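Microcin B17-processing protein McbD (Escherichia coli, PDB 6GRI) serves as the YcaO-family cyclodehydratase subunit of the McbBCD synthetase, which processes the inactive precursor McbA into the active peptide microcin B17. Local coordinates at the interface of chains B and A and the interface of chains C and A. Sequence-based numbering; all coordinates share one arbitrary frame. Chains: chain A, Microcin B17-processing protein McbD; chain B, Microcin B17-processing protein McbB; chain C, Microcin B17-processing protein McbC.

Contact 1: the interface of chains B and A. Residues chain B 215, 219, 222; chain A 12, 55, 59, 153, 347.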
loop_
_atom_site.group_PDB
_atom_site.type_symbol
_atom_site.label_atom_id
_atom_site.label_comp_id
_atom_site.label_asym_id
_atom_site.label_seq_id
_atom_site.Cartn_x
_atom_site.Cartn_y
_atom_site.Cartn_z
ATOM N N TRP B 215 -22.771 1.884 5.824
ATOM C CA TRP B 215 -24.178 1.559 5.584
ATOM C C TRP B 215 -24.706 2.130 4.265
ATOM O O TRP B 215 -25.694 1.621 3.737
ATOM C CB TRP B 215 -25.059 1.954 6.773
ATOM C CG TRP B 215 -25.155 0.830 7.742
ATOM C CD1 TRP B 215 -24.439 0.663 8.891
ATOM C CD2 TRP B 215 -25.988 -0.326 7.615
ATOM N NE1 TRP B 215 -24.787 -0.519 9.499
ATOM C CE2 TRP B 215 -25.737 -1.148 8.735
ATOM C CE3 TRP B 215 -26.927 -0.747 6.658
ATOM C CZ2 TRP B 215 -26.403 -2.366 8.936
ATOM C CZ3 TRP B 215 -27.585 -1.964 6.856
ATOM C CH2 TRP B 215 -27.318 -2.756 7.989
ATOM N N LEU B 219 -26.700 -0.571 1.812
ATOM C CA LEU B 219 -27.972 -0.261 1.178
ATOM C C LEU B 219 -27.888 -0.386 -0.342
ATOM O O LEU B 219 -28.861 -0.810 -0.967
ATOM C CB LEU B 219 -28.433 1.143 1.563
ATOM C CG LEU B 219 -28.791 1.307 3.034
ATOM C CD1 LEU B 219 -28.875 2.778 3.410
ATOM C CD2 LEU B 219 -30.089 0.588 3.358
ATOM N N LEU B 222 -28.428 -3.945 -1.622
ATOM C CA LEU B 222 -29.830 -4.390 -1.707
ATOM C C LEU B 222 -30.423 -4.316 -3.118
ATOM O O LEU B 222 -31.334 -5.080 -3.429
ATOM C CB LEU B 222 -30.731 -3.572 -0.771
ATOM C CG LEU B 222 -30.417 -3.522 0.726
ATOM C CD1 LEU B 222 -31.597 -2.948 1.494
ATOM C CD2 LEU B 222 -30.044 -4.900 1.254
ATOM N N TRP A 12 -27.920 3.368 12.957
ATOM C CA TRP A 12 -27.551 2.093 12.374
ATOM C C TRP A 12 -27.002 1.159 13.437
ATOM O O TRP A 12 -26.384 1.621 14.410
ATOM C CB TRP A 12 -26.531 2.342 11.263
ATOM C CG TRP A 12 -27.125 3.212 10.210
ATOM C CD1 TRP A 12 -26.929 4.550 10.039
ATOM C CD2 TRP A 12 -28.078 2.812 9.223
ATOM N NE1 TRP A 12 -27.680 5.006 8.988
ATOM C CE2 TRP A 12 -28.397 3.958 8.467
ATOM C CE3 TRP A 12 -28.677 1.591 8.893
ATOM C CZ2 TRP A 12 -29.299 3.923 7.396
ATOM C CZ3 TRP A 12 -29.581 1.555 7.827
ATOM C CH2 TRP A 12 -29.878 2.718 7.093
ATOM N N ILE A 55 -29.403 -8.042 6.015
ATOM C CA ILE A 55 -29.832 -6.655 6.046
ATOM C C ILE A 55 -31.355 -6.652 6.041
ATOM O O ILE A 55 -31.967 -6.018 6.890
ATOM C CB ILE A 55 -29.267 -5.811 4.889
ATOM C CG1 ILE A 55 -27.741 -5.717 4.995
ATOM C CG2 ILE A 55 -29.849 -4.403 4.943
ATOM C CD1 ILE A 55 -27.062 -5.131 3.770
ATOM N N PHE A 59 -33.992 -5.145 8.838
ATOM C CA PHE A 59 -35.021 -4.171 8.442
ATOM C C PHE A 59 -36.448 -4.677 8.771
ATOM O O PHE A 59 -37.272 -3.917 9.286
ATOM C CB PHE A 59 -34.912 -3.817 6.943
ATOM C CG PHE A 59 -34.079 -2.596 6.649
ATOM C CD1 PHE A 59 -34.638 -1.329 6.728
ATOM C CD2 PHE A 59 -32.757 -2.709 6.256
ATOM C CE1 PHE A 59 -33.894 -0.198 6.437
ATOM C CE2 PHE A 59 -31.999 -1.589 5.970
ATOM C CZ PHE A 59 -32.565 -0.329 6.060
ATOM N N PHE A 153 -39.551 -8.228 3.955
ATOM C CA PHE A 153 -38.994 -6.931 3.502
ATOM C C PHE A 153 -38.326 -7.059 2.136
ATOM O O PHE A 153 -37.522 -7.947 1.937
ATOM C CB PHE A 153 -37.959 -6.397 4.502
ATOM C CG PHE A 153 -37.117 -5.282 3.952
ATOM C CD1 PHE A 153 -37.548 -3.971 4.035
ATOM C CD2 PHE A 153 -35.918 -5.547 3.303
ATOM C CE1 PHE A 153 -36.789 -2.939 3.498
ATOM C CE2 PHE A 153 -35.156 -4.519 2.764
ATOM C CZ PHE A 153 -35.584 -3.214 2.865
ATOM N N VAL A 347 -35.603 5.185 0.453
ATOM C CA VAL A 347 -34.164 5.017 0.646
ATOM C C VAL A 347 -33.470 5.524 -0.612
ATOM O O VAL A 347 -33.559 4.891 -1.662
ATOM C CB VAL A 347 -33.781 3.559 0.914
ATOM C CG1 VAL A 347 -32.277 3.437 1.112
ATOM C CG2 VAL A 347 -34.521 3.039 2.140
#

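Contact 2: the interface of chains C and A. Residues chain C 60-62; chain A 22-23.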
loop_
_atom_site.group_PDB
_atom_site.type_symbol
_atom_site.label_atom_id
_atom_site.label_comp_id
_atom_site.label_asym_id
_atom_site.label_seq_id
_atom_site.Cartn_x
_atom_site.Cartn_y
_atom_site.Cartn_z
ATOM N N VAL C 60 -9.734 -24.104 15.071
ATOM C CA VAL C 60 -10.769 -23.734 14.123
ATOM C C VAL C 60 -11.016 -24.968 13.278
ATOM O O VAL C 60 -10.063 -25.626 12.876
ATOM C CB VAL C 60 -10.292 -22.589 13.221
ATOM C CG1 VAL C 60 -11.366 -22.203 12.209
ATOM C CG2 VAL C 60 -9.882 -21.405 14.080
ATOM N N LEU C 61 -12.277 -25.282 12.990
ATOM C CA LEU C 61 -12.594 -26.435 12.144
ATOM C C LEU C 61 -12.852 -26.026 10.702
ATOM O O LEU C 61 -13.296 -24.909 10.427
ATOM C CB LEU C 61 -13.807 -27.178 12.678
ATOM C CG LEU C 61 -13.862 -27.406 14.184
ATOM C CD1 LEU C 61 -15.095 -28.228 14.504
ATOM C CD2 LEU C 61 -12.603 -28.089 14.688
ATOM N N PHE C 62 -12.542 -26.945 9.794
ATOM C CA PHE C 62 -12.941 -26.861 8.393
ATOM C C PHE C 62 -14.417 -27.238 8.219
ATOM O O PHE C 62 -15.034 -26.893 7.212
ATOM C CB PHE C 62 -12.055 -27.785 7.551
ATOM C CG PHE C 62 -12.318 -27.701 6.078
ATOM C CD1 PHE C 62 -11.730 -26.709 5.317
ATOM C CD2 PHE C 62 -13.167 -28.614 5.453
ATOM C CE1 PHE C 62 -11.976 -26.618 3.958
ATOM C CE2 PHE C 62 -13.421 -28.528 4.096
ATOM C CZ PHE C 62 -12.821 -27.528 3.346
ATOM N N LEU A 22 -13.206 -21.459 6.430
ATOM C CA LEU A 22 -12.149 -22.177 5.715
ATOM C C LEU A 22 -12.641 -22.763 4.381
ATOM O O LEU A 22 -12.015 -22.571 3.346
ATOM C CB LEU A 22 -11.566 -23.305 6.566
ATOM C CG LEU A 22 -10.982 -22.984 7.934
ATOM C CD1 LEU A 22 -10.196 -24.180 8.458
ATOM C CD2 LEU A 22 -10.107 -21.745 7.890
ATOM N N ASN A 23 -13.759 -23.475 4.431
ATOM C CA ASN A 23 -14.265 -24.291 3.321
ATOM C C ASN A 23 -14.973 -23.409 2.316
ATOM O O ASN A 23 -15.986 -22.802 2.640
ATOM C CB ASN A 23 -15.239 -25.330 3.899
ATOM C CG ASN A 23 -15.846 -26.260 2.855
ATOM O OD1 ASN A 23 -15.744 -26.053 1.644
ATOM N ND2 ASN A 23 -16.508 -27.303 3.349
HETATM O O HOH W 1 -14.422 -22.564 9.069
#

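Contact 3: the interface of chains B and A. Residues chain B 215, 218; chain A 4, 6, 12-13, 16, 32, 55.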
loop_
_atom_site.group_PDB
_atom_site.type_symbol
_atom_site.label_atom_id
_atom_site.label_comp_id
_atom_site.label_asym_id
_atom_site.label_seq_id
_atom_site.Cartn_x
_atom_site.Cartn_y
_atom_site.Cartn_z
ATOM N N TRP B 215 -22.771 1.884 5.824
ATOM C CA TRP B 215 -24.178 1.559 5.584
ATOM C C TRP B 215 -24.706 2.130 4.265
ATOM O O TRP B 215 -25.694 1.621 3.737
ATOM C CB TRP B 215 -25.059 1.954 6.773
ATOM C CG TRP B 215 -25.155 0.830 7.742
ATOM C CD1 TRP B 215 -24.439 0.663 8.891
ATOM C CD2 TRP B 215 -25.988 -0.326 7.615
ATOM N NE1 TRP B 215 -24.787 -0.519 9.499
ATOM C CE2 TRP B 215 -25.737 -1.148 8.735
ATOM C CE3 TRP B 215 -26.927 -0.747 6.658
ATOM C CZ2 TRP B 215 -26.403 -2.366 8.936
ATOM C CZ3 TRP B 215 -27.585 -1.964 6.856
ATOM C CH2 TRP B 215 -27.318 -2.756 7.989
ATOM N N LEU B 218 -23.888 -0.792 2.049
ATOM C CA LEU B 218 -24.771 -1.911 2.415
ATOM C C LEU B 218 -26.174 -1.791 1.807
ATOM O O LEU B 218 -26.759 -2.785 1.369
ATOM C CB LEU B 218 -24.882 -2.041 3.948
ATOM C CG LEU B 218 -23.646 -2.552 4.695
ATOM C CD1 LEU B 218 -23.837 -2.415 6.190
ATOM C CD2 LEU B 218 -23.335 -3.990 4.324
ATOM N N VAL A 4 -18.799 -3.415 9.390
ATOM C CA VAL A 4 -19.308 -2.062 9.590
ATOM C C VAL A 4 -19.757 -1.913 11.037
ATOM O O VAL A 4 -20.550 -2.703 11.533
ATOM C CB VAL A 4 -20.490 -1.741 8.642
ATOM C CG1 VAL A 4 -21.113 -0.380 8.979
ATOM C CG2 VAL A 4 -20.039 -1.810 7.182
ATOM N N SER A 6 -21.137 0.984 14.025
ATOM C CA SER A 6 -21.766 2.291 14.276
ATOM C C SER A 6 -21.763 2.593 15.783
ATOM O O SER A 6 -21.992 1.692 16.602
ATOM C CB SER A 6 -23.203 2.302 13.734
ATOM O OG SER A 6 -23.256 1.870 12.384
ATOM N N TRP A 12 -27.920 3.368 12.957
ATOM C CA TRP A 12 -27.551 2.093 12.374
ATOM C C TRP A 12 -27.002 1.159 13.437
ATOM O O TRP A 12 -26.384 1.621 14.410
ATOM C CB TRP A 12 -26.531 2.342 11.263
ATOM C CG TRP A 12 -27.125 3.212 10.210
ATOM C CD1 TRP A 12 -26.929 4.550 10.039
ATOM C CD2 TRP A 12 -28.078 2.812 9.223
ATOM N NE1 TRP A 12 -27.680 5.006 8.988
ATOM C CE2 TRP A 12 -28.397 3.958 8.467
ATOM C CE3 TRP A 12 -28.677 1.591 8.893
ATOM C CZ2 TRP A 12 -29.299 3.923 7.396
ATOM C CZ3 TRP A 12 -29.581 1.555 7.827
ATOM C CH2 TRP A 12 -29.878 2.718 7.093
ATOM N N PRO A 13 -27.217 -0.161 13.256
ATOM C CA PRO A 13 -26.809 -1.116 14.282
ATOM C C PRO A 13 -25.302 -1.116 14.540
ATOM O O PRO A 13 -24.517 -0.694 13.690
ATOM C CB PRO A 13 -27.247 -2.455 13.706
ATOM C CG PRO A 13 -27.236 -2.245 12.241
ATOM C CD PRO A 13 -27.695 -0.842 12.039
ATOM N N MET A 16 -22.424 -5.166 11.567
ATOM C CA MET A 16 -22.777 -6.079 10.472
ATOM C C MET A 16 -21.477 -6.764 10.087
ATOM O O MET A 16 -20.512 -6.093 9.744
ATOM C CB MET A 16 -23.356 -5.295 9.284
ATOM C CG MET A 16 -23.050 -5.814 7.874
ATOM S SD MET A 16 -24.200 -7.056 7.304
ATOM C CE MET A 16 -23.161 -8.075 6.258
ATOM N N ILE A 32 -26.086 -9.425 11.700
ATOM C CA ILE A 32 -26.182 -8.069 12.218
ATOM C C ILE A 32 -26.504 -8.205 13.689
ATOM O O ILE A 32 -27.272 -9.094 14.078
ATOM C CB ILE A 32 -27.261 -7.275 11.468
ATOM C CG1 ILE A 32 -26.863 -7.217 9.983
ATOM C CG2 ILE A 32 -27.475 -5.887 12.077
ATOM C CD1 ILE A 32 -27.745 -6.369 9.101
ATOM N N ILE A 55 -29.403 -8.042 6.015
ATOM C CA ILE A 55 -29.832 -6.655 6.046
ATOM C C ILE A 55 -31.355 -6.652 6.041
ATOM O O ILE A 55 -31.967 -6.018 6.890
ATOM C CB ILE A 55 -29.267 -5.811 4.889
ATOM C CG1 ILE A 55 -27.741 -5.717 4.995
ATOM C CG2 ILE A 55 -29.849 -4.403 4.943
ATOM C CD1 ILE A 55 -27.062 -5.131 3.770
#

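Contact 1: the interface of chains B and A
The indoles of B:Trp215 and A:Trp12 overlap with their planes about 17° apart, the B:Trp215 NE1 edge passing CB of A:Trp12 at 3.8 Å. The overlap is offset: CE3 of A:Trp12 sits above the rim of the B:Trp215 ring system, 3.5 Å from its CD2, while CB of B:Trp215 lies over the centre of the A:Trp12 indole. This is a worked example of how a short helix, McbB 215-220, can present apolar side chains to an enzyme partner, here the YcaO protein McbD. One turn on, B:Leu219 divides its branches. CD1 lies over the CH2 rim of A:Trp12 (3.8 Å), on the face that B:Trp215 also covers, and CD2 turns to the outer end of A:Phe59, 3.8 Å from CZ. A:Val347 approaches CD1 crosswise, more loosely. Just past the helix, B:Leu222 lays CD2 against A:Ile55 CG2 at 3.7 Å. With CG1 beside the backbone N (chi1 -64°), CG2 takes the position opposite that N and also meets the edge of B:Trp215, in the ring plane. Within McbD, CB of A:Phe59 covers the centre of the A:Phe153 ring and helps set its position, and CE2 of that ring lies 4.1 Å from CD1 of B:Leu222.

Contact 2: the interface of chains C and A
Two irregular segments meet where C:Leu61 faces A:Leu22: the McbC backbone is extended through C:Val60 and C:Leu61 and turns to helical values at C:Phe62, whereas the McbD chain is helical at A:Leu22 and extended at A:Asn23. The contact joins the nitroreductase-family subunit McbC to the YcaO-family subunit McbD, and it illustrates how a small loop-to-loop junction can combine one aromatic plate with a bridging water. C:Phe62 carries most of the McbC side. With CG anti to the backbone N (chi1 -176°), its ring swings out across the McbD loop, and A:Asn23 packs against one face. CB of A:Asn23 stands 3.6 Å from the centroid of the C:Phe62 ring in a CH-pi contact, displaced toward the CZ side. The side-chain amide runs on over the CZ-CE2 rim, nearly parallel to the ring at 11°, with ND2 3.4 Å from CE2 of C:Phe62. At the other end of the ring, CB of A:Leu22 touches CD1 of C:Phe62 at 3.6 Å. The CD1 methyl of A:Leu22 reaches back to the McbC backbone, 3.7 Å from the carbonyl O of C:Leu61 and near CA of C:Phe62. That same carbonyl O is 2.9 Å from water 1, which accepts the backbone N-H of A:Leu22 with an N to water distance of 3.1 Å and a nearly straight 175° at the hydrogen.

Contact 3: the interface of chains B and A
B:Trp215 is packed closely by A:Pro13 and A:Val4, which help to line a socket around the indole already covered by A:Trp12. CG of A:Pro13 comes up to CZ2 of B:Trp215 at 3.4 Å, crossing at about a right angle on the same side of the ring as A:Trp12. From the other side, A:Val4 sets CG1 3.5 Å from CD1 of the B:Trp215 pyrrole ring; with CG1 opposite the backbone N (chi1 173°), CG2 is left to meet B:Leu218. CD1 of A:Ile32 meets the outer benzo corner, CH2, at 3.8 Å. McbB itself supplies the opposite cover, CD1 of B:Leu218 over the indole centre, so the indole is held between its own helix and McbD. Also tight is CD1 of A:Ile55, 3.4 Å from O and 3.8 Å from CB of B:Leu218. The CD1 methyl of B:Leu218 fits more loosely, 3.9 Å from CG of A:Met16 and, tip to tip, 4.0 Å from CG2 of A:Val4. Peripheral A:Ser6 buries little surface, but its OG donates to O of A:Pro13 (3.1 Å), which may help hold the loop carrying A:Pro13. The socket is assembled from McbD strands 4-5, 15-18 and 28-33, that loop, and helix 47-66.

Contacts 1 and 3 are neighbouring parts of one McbB-McbD surface: their C-alpha centres are about 8 Å apart, and they share B:Trp215, A:Trp12 and A:Ile55, with McbB helix 215-220 supplying side chains to both. Contact 2 lies about 30 Å from contact 1 and about 26 Å from contact 3, again between C-alpha centres, and brings McbC to McbD. It is nevertheless close in sequence to contact 3, because A:Leu22 and A:Asn23 lie between strands 15-18 and 28-33. McbD's N-terminal region therefore touches both partners, probably helping to hold together an assembly of two McbD, four McbB and two McbC chains.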